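Local coordinates for DNA mismatch repair protein PMS1 (Saccharomyces cerevisiae, PDB 3H4L) that binds ATP through an N-terminal ATPase domain of the GHKL family and takes part in DNA mismatch repair in the nucleus, at residues Q21-L26 with Q151-L156; E58-G63 with T139-G144; P68-F73 with G96-A101; A109-I114 with T145-S150. All blocks are in the same frame, centred on the assembly; numbering follows the deposited sequence.

Overall arrangement
All four contacts lie in the GHKL-type ATPase region, and three of them hold residues of the nucleotide pocket. Interaction 4 pairs two neighbouring strands of the large sheet, 110-116 and 144-150, and T145 brings it to the adenine. Interaction 2, centred about 12 Å away, ties the next strand, 56-61, to the loop that leads into 144-150; its D61 binds the adenine amino group. Interaction 3 reaches the same ligand from the ribose and phosphate side, its centre about 14 Å from that of interaction 4. Interaction 1 encloses the other three along the chain and packs the loop that follows strand 144-150; the side chain of I23 stays about 8 Å from the nucleotide.

Interaction 1: residues Q21-L26 with Q151-L156; sequences QVITDL and QLFHNL
F153 makes the largest contribution to this contact, setting the edge of its ring against the backbone of residues 23-25, where helix 11-22 ends and helix 26-39 begins. With CG anti to the carbonyl carbon (chi1 -54°), the ring brings F153 CE1 to 3.1 Å from I23 O near its own plane, so a backbone carbonyl faces an aromatic C-H. On the same rim F153 CZ lies 3.5 Å from D25 CA. No hydrogen bond crosses between the segments.

L152 CG sits over the centre of one F153 face, 3.5 Å above the plane, while L152 CD2 crosses obliquely to L26 CD1 at 4.0 Å. I23 offers CG2 to F153 CZ at 4.3 Å and also packs on S104 and L105 of helix 101-107.

Polar and charged partners come from outside the two segments. D25 is the N-cap of helix 26-39, with OD1 bonded to T28 OG1 and OD2 in a salt bridge to K173; R159 makes a cation-pi contact with F153.

Overlapping type II and type I turns shape residues 151-156. Together the segments join the loop after strand 144-150 to a helix-helix junction, part of the helical layer packed on the sheet in the GHKL (Bergerat) ATPase fold.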
# COMPACT_ATOMS: atom_id res chain seq x y z
N GLN B 21 -28.68 -3.70 -1.38
CA GLN B 21 -28.64 -5.11 -1.76
C GLN B 21 -27.75 -5.26 -2.99
O GLN B 21 -27.25 -6.35 -3.29
CB GLN B 21 -30.04 -5.62 -2.08
CG GLN B 21 -30.94 -5.84 -0.88
CD GLN B 21 -32.38 -6.10 -1.30
OE1 GLN B 21 -32.63 -6.61 -2.40
NE2 GLN B 21 -33.33 -5.76 -0.43
N VAL B 22 -27.56 -4.16 -3.72
CA VAL B 22 -26.72 -4.21 -4.91
C VAL B 22 -25.24 -4.06 -4.55
O VAL B 22 -24.40 -4.82 -5.02
CB VAL B 22 -27.11 -3.15 -5.92
CG1 VAL B 22 -26.10 -3.12 -7.05
CG2 VAL B 22 -28.50 -3.45 -6.47
N ILE B 23 -24.93 -3.07 -3.72
CA ILE B 23 -23.55 -2.85 -3.30
C ILE B 23 -23.41 -3.42 -1.88
O ILE B 23 -23.55 -2.69 -0.90
CB ILE B 23 -23.19 -1.35 -3.30
CG1 ILE B 23 -23.59 -0.71 -4.64
CG2 ILE B 23 -21.70 -1.17 -3.04
CD1 ILE B 23 -23.05 -1.44 -5.87
N THR B 24 -23.15 -4.72 -1.80
CA THR B 24 -23.03 -5.41 -0.52
C THR B 24 -21.86 -4.91 0.32
O THR B 24 -22.00 -4.75 1.52
CB THR B 24 -22.90 -6.94 -0.71
OG1 THR B 24 -21.99 -7.22 -1.78
CG2 THR B 24 -24.28 -7.56 -1.03
N ASP B 25 -20.71 -4.69 -0.31
CA ASP B 25 -19.57 -4.17 0.42
C ASP B 25 -18.58 -3.42 -0.47
O ASP B 25 -18.82 -3.23 -1.66
CB ASP B 25 -18.84 -5.29 1.17
CG ASP B 25 -18.49 -6.47 0.28
OD1 ASP B 25 -18.42 -6.31 -0.96
OD2 ASP B 25 -18.27 -7.57 0.85
N LEU B 26 -17.48 -2.99 0.14
CA LEU B 26 -16.46 -2.24 -0.57
C LEU B 26 -15.97 -3.00 -1.79
O LEU B 26 -15.79 -2.42 -2.86
CB LEU B 26 -15.29 -1.95 0.37
CG LEU B 26 -14.11 -1.21 -0.27
CD1 LEU B 26 -14.54 0.20 -0.66
CD2 LEU B 26 -12.94 -1.18 0.69
N GLN B 151 -17.73 8.00 1.69
CA GLN B 151 -18.70 7.82 2.77
C GLN B 151 -19.62 6.63 2.47
O GLN B 151 -20.85 6.72 2.56
CB GLN B 151 -19.52 9.11 2.94
CG GLN B 151 -18.75 10.22 3.64
CD GLN B 151 -19.49 11.55 3.67
OE1 GLN B 151 -20.71 11.60 3.45
NE2 GLN B 151 -18.77 12.63 3.95
N LEU B 152 -18.99 5.51 2.14
CA LEU B 152 -19.74 4.31 1.82
C LEU B 152 -20.61 3.83 2.98
O LEU B 152 -20.16 3.75 4.13
CB LEU B 152 -18.78 3.21 1.36
CG LEU B 152 -19.38 1.91 0.84
CD1 LEU B 152 -20.27 2.15 -0.38
CD2 LEU B 152 -18.25 0.97 0.50
N PHE B 153 -21.86 3.51 2.67
CA PHE B 153 -22.83 3.02 3.65
C PHE B 153 -23.10 4.03 4.75
O PHE B 153 -23.49 3.68 5.87
CB PHE B 153 -22.37 1.67 4.25
CG PHE B 153 -22.07 0.60 3.21
CD1 PHE B 153 -22.90 0.41 2.11
CD2 PHE B 153 -20.95 -0.20 3.32
CE1 PHE B 153 -22.62 -0.55 1.14
CE2 PHE B 153 -20.65 -1.17 2.35
CZ PHE B 153 -21.50 -1.34 1.26
N HIS B 154 -22.91 5.31 4.43
CA HIS B 154 -23.13 6.37 5.40
C HIS B 154 -24.57 6.41 5.91
O HIS B 154 -24.85 7.01 6.94
CB HIS B 154 -22.77 7.72 4.78
CG HIS B 154 -23.82 8.26 3.86
ND1 HIS B 154 -24.78 9.15 4.28
CD2 HIS B 154 -24.09 8.00 2.56
CE1 HIS B 154 -25.60 9.41 3.28
NE2 HIS B 154 -25.21 8.73 2.23
N ASN B 155 -25.49 5.78 5.18
CA ASN B 155 -26.89 5.76 5.59
C ASN B 155 -27.40 4.34 5.84
O ASN B 155 -28.56 4.03 5.59
CB ASN B 155 -27.77 6.48 4.56
CG ASN B 155 -27.55 5.96 3.15
OD1 ASN B 155 -26.59 5.25 2.88
ND2 ASN B 155 -28.45 6.33 2.24
N LEU B 156 -26.50 3.49 6.31
CA LEU B 156 -26.79 2.10 6.66
C LEU B 156 -25.90 1.91 7.88
O LEU B 156 -24.96 1.13 7.85
CB LEU B 156 -26.36 1.14 5.56
CG LEU B 156 -27.18 1.14 4.27
CD1 LEU B 156 -26.62 0.12 3.30
CD2 LEU B 156 -28.62 0.82 4.60

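Interaction 2: residues E58-G63 with T139-G144; sequences ECSDNG and TSRNKG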
# COMPACT_ATOMS: atom_id res chain seq x y z
N GLU B 58 -11.44 5.66 -5.23
CA GLU B 58 -11.46 6.37 -6.49
C GLU B 58 -10.95 5.50 -7.64
O GLU B 58 -9.91 4.85 -7.53
CB GLU B 58 -10.63 7.66 -6.38
CG GLU B 58 -10.39 8.37 -7.71
CD GLU B 58 -9.58 9.66 -7.58
OE1 GLU B 58 -8.98 10.08 -8.59
OE2 GLU B 58 -9.56 10.27 -6.49
N CYS B 59 -11.69 5.48 -8.73
CA CYS B 59 -11.26 4.68 -9.87
C CYS B 59 -11.05 5.59 -11.08
O CYS B 59 -11.98 6.26 -11.53
CB CYS B 59 -12.30 3.60 -10.18
SG CYS B 59 -11.74 2.45 -11.43
N SER B 60 -9.81 5.61 -11.58
CA SER B 60 -9.44 6.43 -12.72
C SER B 60 -8.97 5.62 -13.91
O SER B 60 -8.10 4.75 -13.78
CB SER B 60 -8.32 7.42 -12.35
OG SER B 60 -8.85 8.61 -11.80
N ASP B 61 -9.53 5.92 -15.07
CA ASP B 61 -9.15 5.22 -16.28
C ASP B 61 -8.98 6.21 -17.43
O ASP B 61 -9.37 7.38 -17.33
CB ASP B 61 -10.21 4.19 -16.65
CG ASP B 61 -11.54 4.81 -17.00
OD1 ASP B 61 -11.57 5.72 -17.86
OD2 ASP B 61 -12.57 4.40 -16.42
N ASN B 62 -8.40 5.73 -18.53
CA ASN B 62 -8.21 6.56 -19.71
C ASN B 62 -9.14 6.04 -20.82
O ASN B 62 -8.81 6.08 -22.00
CB ASN B 62 -6.75 6.52 -20.15
CG ASN B 62 -6.23 5.11 -20.37
OD1 ASN B 62 -6.96 4.13 -20.17
ND2 ASN B 62 -4.97 4.99 -20.77
N GLY B 63 -10.31 5.55 -20.42
CA GLY B 63 -11.25 5.02 -21.38
C GLY B 63 -11.94 6.08 -22.22
O GLY B 63 -11.56 7.25 -22.23
N THR B 139 -14.03 21.66 -15.62
CA THR B 139 -12.68 21.27 -15.22
C THR B 139 -11.97 20.70 -16.43
O THR B 139 -12.50 20.71 -17.54
CB THR B 139 -12.71 20.16 -14.16
OG1 THR B 139 -13.71 20.45 -13.19
CG2 THR B 139 -11.36 20.04 -13.45
N SER B 140 -10.77 20.19 -16.22
CA SER B 140 -10.01 19.59 -17.30
C SER B 140 -9.45 18.27 -16.84
O SER B 140 -9.31 18.02 -15.65
CB SER B 140 -8.83 20.48 -17.70
OG SER B 140 -7.79 20.39 -16.74
N ARG B 141 -9.14 17.41 -17.80
CA ARG B 141 -8.54 16.12 -17.53
C ARG B 141 -8.33 15.38 -18.84
O ARG B 141 -9.07 15.60 -19.80
CB ARG B 141 -9.38 15.27 -16.57
CG ARG B 141 -10.71 14.75 -17.08
CD ARG B 141 -11.02 13.42 -16.37
NE ARG B 141 -10.37 12.29 -17.04
CZ ARG B 141 -10.00 11.15 -16.45
NH1 ARG B 141 -10.18 10.97 -15.16
NH2 ARG B 141 -9.45 10.19 -17.17
N ASN B 142 -7.31 14.53 -18.88
CA ASN B 142 -7.03 13.76 -20.09
C ASN B 142 -8.21 12.84 -20.36
O ASN B 142 -9.13 12.73 -19.52
CB ASN B 142 -5.75 12.94 -19.92
CG ASN B 142 -4.56 13.78 -19.48
OD1 ASN B 142 -4.41 14.92 -19.90
ND2 ASN B 142 -3.71 13.20 -18.63
N LYS B 143 -8.21 12.19 -21.52
CA LYS B 143 -9.29 11.29 -21.89
C LYS B 143 -9.56 10.29 -20.77
O LYS B 143 -8.63 9.82 -20.12
CB LYS B 143 -8.94 10.54 -23.18
CG LYS B 143 -10.12 9.80 -23.81
CD LYS B 143 -9.66 8.87 -24.93
CE LYS B 143 -8.72 7.79 -24.40
NZ LYS B 143 -8.32 6.78 -25.43
N GLY B 144 -10.82 9.98 -20.54
CA GLY B 144 -11.12 9.02 -19.49
C GLY B 144 -12.16 9.47 -18.48
O GLY B 144 -12.83 10.49 -18.65
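Hydrogen bonding centres on the guanidinium of R141, which joins the loop at 141-143 to D61 and the residues after it. R141 starts with CG tucked between the backbone N and the carbonyl carbon (chi1 69°) and bends at chi3, so the guanidinium folds back over its own loop. R141 NH2 donates to D61 O at 2.8 Å, approaching nearly along the C=O axis, although the N-H...O angle of 131° makes the bond far from straight. R141 NH2 also reaches K143 O at 3.1 Å, in the guanidinium plane, and NE binds N142 O, so three backbone carbonyls hold the group. G144 C lies over one face of the guanidinium.

CA-H...O contacts knit the two backbones where they come closest. G144 CA meets D61 O at 3.2 Å and G63 O at 3.3 Å, and N62 CA in return meets K143 O at 3.3 Å. A CB on G144 would clash with D61 O and N62 CA, so only glycine fits this close crossing.

Alongside, the K143 chain runs past the N62 and G63 carbonyls, its CG 3.3 Å from G63 O.

Within residues 58-63, D61 OD1 accepts from G63 N at 2.9 Å, an Asx turn, and also from T145 N. D61 OD2 takes S37 OG and the amino group of the bound adenine.

With both carboxylate oxygens bonded, the D61 side chain is fixed in rotation for reading that amino group, while R141 grips the D61 backbone carbonyl. The positive charge, 5.0 Å from D61 OD1 at R141 NH2, would probably help keep that carboxylate ionised.

Interaction 3: residues P68-F73 with G96-A101; sequences PSNYEF and GFRGEA. With ANP (phosphoaminophosphonic acid-adenylate ester), chain E.
R98 leaves its backbone with CG anti to the carbonyl carbon (chi1 -71°), runs extended through chi2 and bends at chi3 (-71°), which lays the guanidinium beside the ribose of the bound ATP analogue. N70 takes a similar first torsion (-77°) and points its amide at the same group, the two side chains crossing at about a right angle. R98 NE donates to ANP O3' at 2.6 Å. R98 NH2 is shared: it gives one bond to ANP O2' at 2.8 Å, the sugar oxygen lying in the guanidinium plane, and another to N70 OD1 at 2.8 Å, which it meets from above the amide plane. N70 is thus a second-shell residue steadying the arginine. An alanine in place of R98 would lose the guanidinium bonds to O2' and O3' and would probably leave the sugar and the N70 amide less firmly held.

Further out, F97 N donates to F73 O at 3.0 Å, nearly straight, and that oxygen lies over one face of the F97 ring. The two phenylalanine side chains run side by side, with F73 CD2 3.6 Å from F97 CZ.

G99 CA passes 3.4 Å from ANP O3A, where a CB would clash. A101 N, at the start of helix 101-107, lies 3.3 Å from ANP O2A. R98 thus gives the sugar hydroxyls directed bonds, while the helix N-terminus would probably stabilise the alpha-phosphate charge.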
# COMPACT_ATOMS: atom_id res chain seq x y z
N PRO B 68 -21.63 13.48 -22.77
CA PRO B 68 -22.30 14.57 -22.06
C PRO B 68 -23.82 14.45 -22.07
O PRO B 68 -24.49 14.96 -21.17
CB PRO B 68 -21.82 15.82 -22.79
CG PRO B 68 -20.45 15.44 -23.20
CD PRO B 68 -20.62 14.02 -23.70
N SER B 69 -24.36 13.80 -23.10
CA SER B 69 -25.81 13.66 -23.21
C SER B 69 -26.35 12.67 -22.19
O SER B 69 -27.54 12.68 -21.89
CB SER B 69 -26.21 13.22 -24.61
OG SER B 69 -25.68 11.94 -24.91
N ASN B 70 -25.46 11.83 -21.66
CA ASN B 70 -25.84 10.82 -20.68
C ASN B 70 -25.75 11.30 -19.23
O ASN B 70 -26.34 10.69 -18.34
CB ASN B 70 -24.99 9.55 -20.85
CG ASN B 70 -25.42 8.70 -22.05
OD1 ASN B 70 -24.86 7.64 -22.32
ND2 ASN B 70 -26.44 9.17 -22.76
N TYR B 71 -25.02 12.39 -19.00
CA TYR B 71 -24.86 12.95 -17.66
C TYR B 71 -26.13 12.88 -16.83
O TYR B 71 -26.16 12.31 -15.75
CB TYR B 71 -24.45 14.42 -17.73
CG TYR B 71 -23.03 14.72 -18.15
CD1 TYR B 71 -22.60 16.04 -18.33
CD2 TYR B 71 -22.11 13.70 -18.39
CE1 TYR B 71 -21.30 16.34 -18.73
CE2 TYR B 71 -20.80 13.98 -18.79
CZ TYR B 71 -20.41 15.31 -18.96
OH TYR B 71 -19.14 15.61 -19.39
N GLU B 72 -27.18 13.47 -17.37
CA GLU B 72 -28.47 13.57 -16.69
C GLU B 72 -29.19 12.27 -16.38
O GLU B 72 -29.97 12.21 -15.43
CB GLU B 72 -29.40 14.45 -17.52
CG GLU B 72 -30.34 15.31 -16.70
CD GLU B 72 -31.06 16.34 -17.56
OE1 GLU B 72 -32.06 15.97 -18.22
OE2 GLU B 72 -30.60 17.50 -17.59
N PHE B 73 -28.93 11.22 -17.16
CA PHE B 73 -29.60 9.95 -16.95
C PHE B 73 -28.65 8.80 -16.59
O PHE B 73 -29.05 7.64 -16.60
CB PHE B 73 -30.38 9.58 -18.21
CG PHE B 73 -31.13 10.73 -18.80
CD1 PHE B 73 -30.50 11.61 -19.68
CD2 PHE B 73 -32.46 10.95 -18.47
CE1 PHE B 73 -31.19 12.71 -20.21
CE2 PHE B 73 -33.16 12.05 -18.99
CZ PHE B 73 -32.52 12.93 -19.86
N GLY B 96 -29.27 6.42 -20.97
CA GLY B 96 -28.90 6.03 -19.63
C GLY B 96 -29.70 4.88 -19.04
O GLY B 96 -30.00 3.92 -19.73
N PHE B 97 -30.03 5.01 -17.76
CA PHE B 97 -30.78 3.98 -17.04
C PHE B 97 -30.18 2.59 -17.31
O PHE B 97 -30.90 1.59 -17.35
CB PHE B 97 -32.25 3.96 -17.47
CG PHE B 97 -32.88 5.31 -17.53
CD1 PHE B 97 -32.73 6.12 -18.65
CD2 PHE B 97 -33.66 5.77 -16.47
CE1 PHE B 97 -33.33 7.38 -18.71
CE2 PHE B 97 -34.27 7.03 -16.52
CZ PHE B 97 -34.10 7.83 -17.65
N ARG B 98 -28.87 2.53 -17.51
CA ARG B 98 -28.23 1.25 -17.76
C ARG B 98 -27.72 0.69 -16.46
O ARG B 98 -27.33 1.44 -15.56
CB ARG B 98 -27.06 1.40 -18.74
CG ARG B 98 -27.46 1.69 -20.18
CD ARG B 98 -26.23 1.75 -21.10
NE ARG B 98 -25.42 2.95 -20.89
CZ ARG B 98 -25.83 4.18 -21.16
NH1 ARG B 98 -27.05 4.39 -21.66
NH2 ARG B 98 -25.04 5.22 -20.91
N GLY B 99 -27.73 -0.63 -16.35
CA GLY B 99 -27.23 -1.30 -15.17
C GLY B 99 -27.91 -0.97 -13.86
O GLY B 99 -29.05 -0.50 -13.82
N GLU B 100 -27.18 -1.22 -12.77
CA GLU B 100 -27.67 -0.99 -11.43
C GLU B 100 -26.61 -0.40 -10.52
O GLU B 100 -26.92 0.13 -9.45
CB GLU B 100 -28.14 -2.32 -10.82
CG GLU B 100 -29.52 -2.75 -11.24
CD GLU B 100 -29.94 -4.03 -10.57
OE1 GLU B 100 -29.44 -5.10 -10.97
OE2 GLU B 100 -30.77 -3.97 -9.63
N ALA B 101 -25.36 -0.48 -10.94
CA ALA B 101 -24.27 0.01 -10.11
C ALA B 101 -24.28 1.49 -9.78
O ALA B 101 -24.47 1.86 -8.63
CB ALA B 101 -22.93 -0.37 -10.73
PG ANP E . -23.28 -3.56 -15.84
O1G ANP E . -22.56 -2.88 -14.75
O2G ANP E . -22.39 -4.15 -16.81
O3G ANP E . -24.30 -4.57 -15.40
PB ANP E . -23.59 -0.91 -16.88
O1B ANP E . -24.37 -0.34 -18.02
O2B ANP E . -22.15 -0.80 -16.98
N3B ANP E . -24.11 -2.40 -16.62
PA ANP E . -23.32 0.73 -14.50
O1A ANP E . -22.17 -0.03 -14.09
O2A ANP E . -24.24 1.31 -13.47
O3A ANP E . -24.10 -0.11 -15.61
O5' ANP E . -22.87 2.09 -15.20
C5' ANP E . -23.55 2.41 -16.36
C4' ANP E . -23.34 3.55 -17.28
O4' ANP E . -22.45 4.52 -16.70
C3' ANP E . -22.61 2.81 -18.34
O3' ANP E . -23.54 2.16 -19.21
C2' ANP E . -21.73 3.87 -18.93
O2' ANP E . -22.46 4.49 -19.97
C1' ANP E . -21.44 4.75 -17.67
N9 ANP E . -20.15 4.55 -16.94
C8 ANP E . -19.88 4.08 -15.67
N7 ANP E . -18.62 4.03 -15.32
C5 ANP E . -17.98 4.50 -16.45
C6 ANP E . -16.60 4.73 -16.81
N6 ANP E . -15.61 4.48 -15.96
N1 ANP E . -16.27 5.23 -18.07
C2 ANP E . -17.26 5.52 -18.98
N3 ANP E . -18.59 5.34 -18.74
C4 ANP E . -18.89 4.83 -17.47

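Interaction 4: residues A109-I114 with T145-S150; sequences AKLSVI and TTVLVS. With ANP (phosphoaminophosphonic acid-adenylate ester), chain E.
Six backbone hydrogen bonds join strands 110-114 and 145-150, which run antiparallel at 165°. They come in reciprocal couples at K110 with S150, S112 with L148 and I114 with T146; L148 N to S112 O, at 3.0 Å, is the straightest (176°). L111 with V149 and V113 with V147 are the non-hydrogen-bonded pairs between them.

The latter side chains share one face of the sheet. L111, its CG anti to the backbone N, swings CD1 obliquely across to V147 CG1 at 3.5 Å. Beyond these pairs, V113 CG1 meets T145 CG2 at 3.8 Å. On the face of K110, S112 and S150, a water donates to K110 O at 2.9 Å and to S112 OG at 3.1 Å; S112 OG is also hydrogen-bonded to E126.

At the end of the pairing T145 reaches the nucleotide, with OG1 3.5 Å from ANP N1. Its hydroxyl is bonded to T115 OG1, which positions it next to the base. An alanine here would lose OG1 and CG2, and with them the bond to T115 and the contact with V113, which would probably leave the adenine end of the pocket less well defined.

Further out, L102, L105 and C106 of helix 101-107 cover L111 and V149, while strands 56-61 and 121-127 continue the sheet. A helix-backed mixed sheet with adenine at the strand ends is characteristic of the GHKL (Bergerat) fold.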
# COMPACT_ATOMS: atom_id res chain seq x y z
N ALA B 109 -24.22 5.84 -0.90
CA ALA B 109 -22.91 6.51 -0.84
C ALA B 109 -23.02 7.86 -1.53
O ALA B 109 -24.10 8.23 -1.98
CB ALA B 109 -21.85 5.66 -1.52
N LYS B 110 -21.92 8.60 -1.60
CA LYS B 110 -21.90 9.91 -2.27
C LYS B 110 -21.16 9.65 -3.57
O LYS B 110 -19.98 9.26 -3.53
CB LYS B 110 -21.10 10.95 -1.47
CG LYS B 110 -21.43 11.05 0.00
CD LYS B 110 -22.77 11.73 0.28
CE LYS B 110 -23.04 11.81 1.79
NZ LYS B 110 -24.17 12.72 2.17
N LEU B 111 -21.81 9.85 -4.72
CA LEU B 111 -21.15 9.59 -6.00
C LEU B 111 -20.72 10.84 -6.76
O LEU B 111 -21.52 11.74 -6.95
CB LEU B 111 -22.06 8.75 -6.91
CG LEU B 111 -21.45 8.31 -8.25
CD1 LEU B 111 -20.31 7.32 -7.99
CD2 LEU B 111 -22.52 7.68 -9.15
N SER B 112 -19.46 10.88 -7.18
CA SER B 112 -18.94 12.00 -7.96
C SER B 112 -18.25 11.44 -9.19
O SER B 112 -17.66 10.36 -9.15
CB SER B 112 -17.92 12.80 -7.16
OG SER B 112 -18.53 13.44 -6.07
N VAL B 113 -18.31 12.20 -10.28
CA VAL B 113 -17.68 11.77 -11.53
C VAL B 113 -16.99 12.94 -12.24
O VAL B 113 -17.50 14.06 -12.25
CB VAL B 113 -18.73 11.16 -12.49
CG1 VAL B 113 -18.08 10.80 -13.82
CG2 VAL B 113 -19.37 9.94 -11.86
N ILE B 114 -15.82 12.68 -12.81
CA ILE B 114 -15.10 13.70 -13.58
C ILE B 114 -14.81 12.98 -14.90
O ILE B 114 -14.07 11.99 -14.93
CB ILE B 114 -13.78 14.13 -12.91
CG1 ILE B 114 -14.06 14.81 -11.57
CG2 ILE B 114 -13.07 15.12 -13.81
CD1 ILE B 114 -12.82 15.18 -10.75
N THR B 145 -12.27 8.70 -17.40
CA THR B 145 -13.24 9.01 -16.37
C THR B 145 -12.68 8.69 -15.00
O THR B 145 -11.85 7.78 -14.84
CB THR B 145 -14.52 8.19 -16.61
OG1 THR B 145 -15.02 8.47 -17.92
CG2 THR B 145 -15.58 8.54 -15.58
N THR B 146 -13.14 9.45 -14.00
CA THR B 146 -12.74 9.25 -12.61
C THR B 146 -14.02 9.14 -11.78
O THR B 146 -14.82 10.08 -11.73
CB THR B 146 -11.92 10.45 -12.07
OG1 THR B 146 -10.70 10.58 -12.80
CG2 THR B 146 -11.59 10.24 -10.62
N VAL B 147 -14.23 8.00 -11.15
CA VAL B 147 -15.40 7.81 -10.31
C VAL B 147 -14.95 7.77 -8.84
O VAL B 147 -14.04 7.01 -8.47
CB VAL B 147 -16.16 6.51 -10.66
CG1 VAL B 147 -17.48 6.44 -9.89
CG2 VAL B 147 -16.44 6.46 -12.15
N LEU B 148 -15.58 8.59 -8.02
CA LEU B 148 -15.23 8.64 -6.61
C LEU B 148 -16.41 8.26 -5.73
O LEU B 148 -17.44 8.94 -5.74
CB LEU B 148 -14.75 10.04 -6.24
CG LEU B 148 -14.33 10.20 -4.78
CD1 LEU B 148 -13.04 9.43 -4.56
CD2 LEU B 148 -14.14 11.68 -4.44
N VAL B 149 -16.27 7.18 -4.98
CA VAL B 149 -17.30 6.72 -4.05
C VAL B 149 -16.78 7.05 -2.66
O VAL B 149 -15.74 6.54 -2.25
CB VAL B 149 -17.52 5.19 -4.14
CG1 VAL B 149 -18.40 4.71 -2.97
CG2 VAL B 149 -18.16 4.83 -5.49
N SER B 150 -17.48 7.92 -1.93
CA SER B 150 -17.02 8.29 -0.60
C SER B 150 -18.12 8.11 0.42
O SER B 150 -19.30 8.07 0.06
CB SER B 150 -16.56 9.74 -0.59
OG SER B 150 -17.68 10.60 -0.53
PG ANP E . -23.28 -3.56 -15.84
O1G ANP E . -22.56 -2.88 -14.75
O2G ANP E . -22.39 -4.15 -16.81
O3G ANP E . -24.30 -4.57 -15.40
PB ANP E . -23.59 -0.91 -16.88
O1B ANP E . -24.37 -0.34 -18.02
O2B ANP E . -22.15 -0.80 -16.98
N3B ANP E . -24.11 -2.40 -16.62
PA ANP E . -23.32 0.73 -14.50
O1A ANP E . -22.17 -0.03 -14.09
O2A ANP E . -24.24 1.31 -13.47
O3A ANP E . -24.10 -0.11 -15.61
O5' ANP E . -22.87 2.09 -15.20
C5' ANP E . -23.55 2.41 -16.36
C4' ANP E . -23.34 3.55 -17.28
O4' ANP E . -22.45 4.52 -16.70
C3' ANP E . -22.61 2.81 -18.34
O3' ANP E . -23.54 2.16 -19.21
C2' ANP E . -21.73 3.87 -18.93
O2' ANP E . -22.46 4.49 -19.97
C1' ANP E . -21.44 4.75 -17.67
N9 ANP E . -20.15 4.55 -16.94
C8 ANP E . -19.88 4.08 -15.67
N7 ANP E . -18.62 4.03 -15.32
C5 ANP E . -17.98 4.50 -16.45
C6 ANP E . -16.60 4.73 -16.81
N6 ANP E . -15.61 4.48 -15.96
N1 ANP E . -16.27 5.23 -18.07
C2 ANP E . -17.26 5.52 -18.98
N3 ANP E . -18.59 5.34 -18.74
C4 ANP E . -18.89 4.83 -17.47
O HOH W 1 -18.02 11.42 -3.80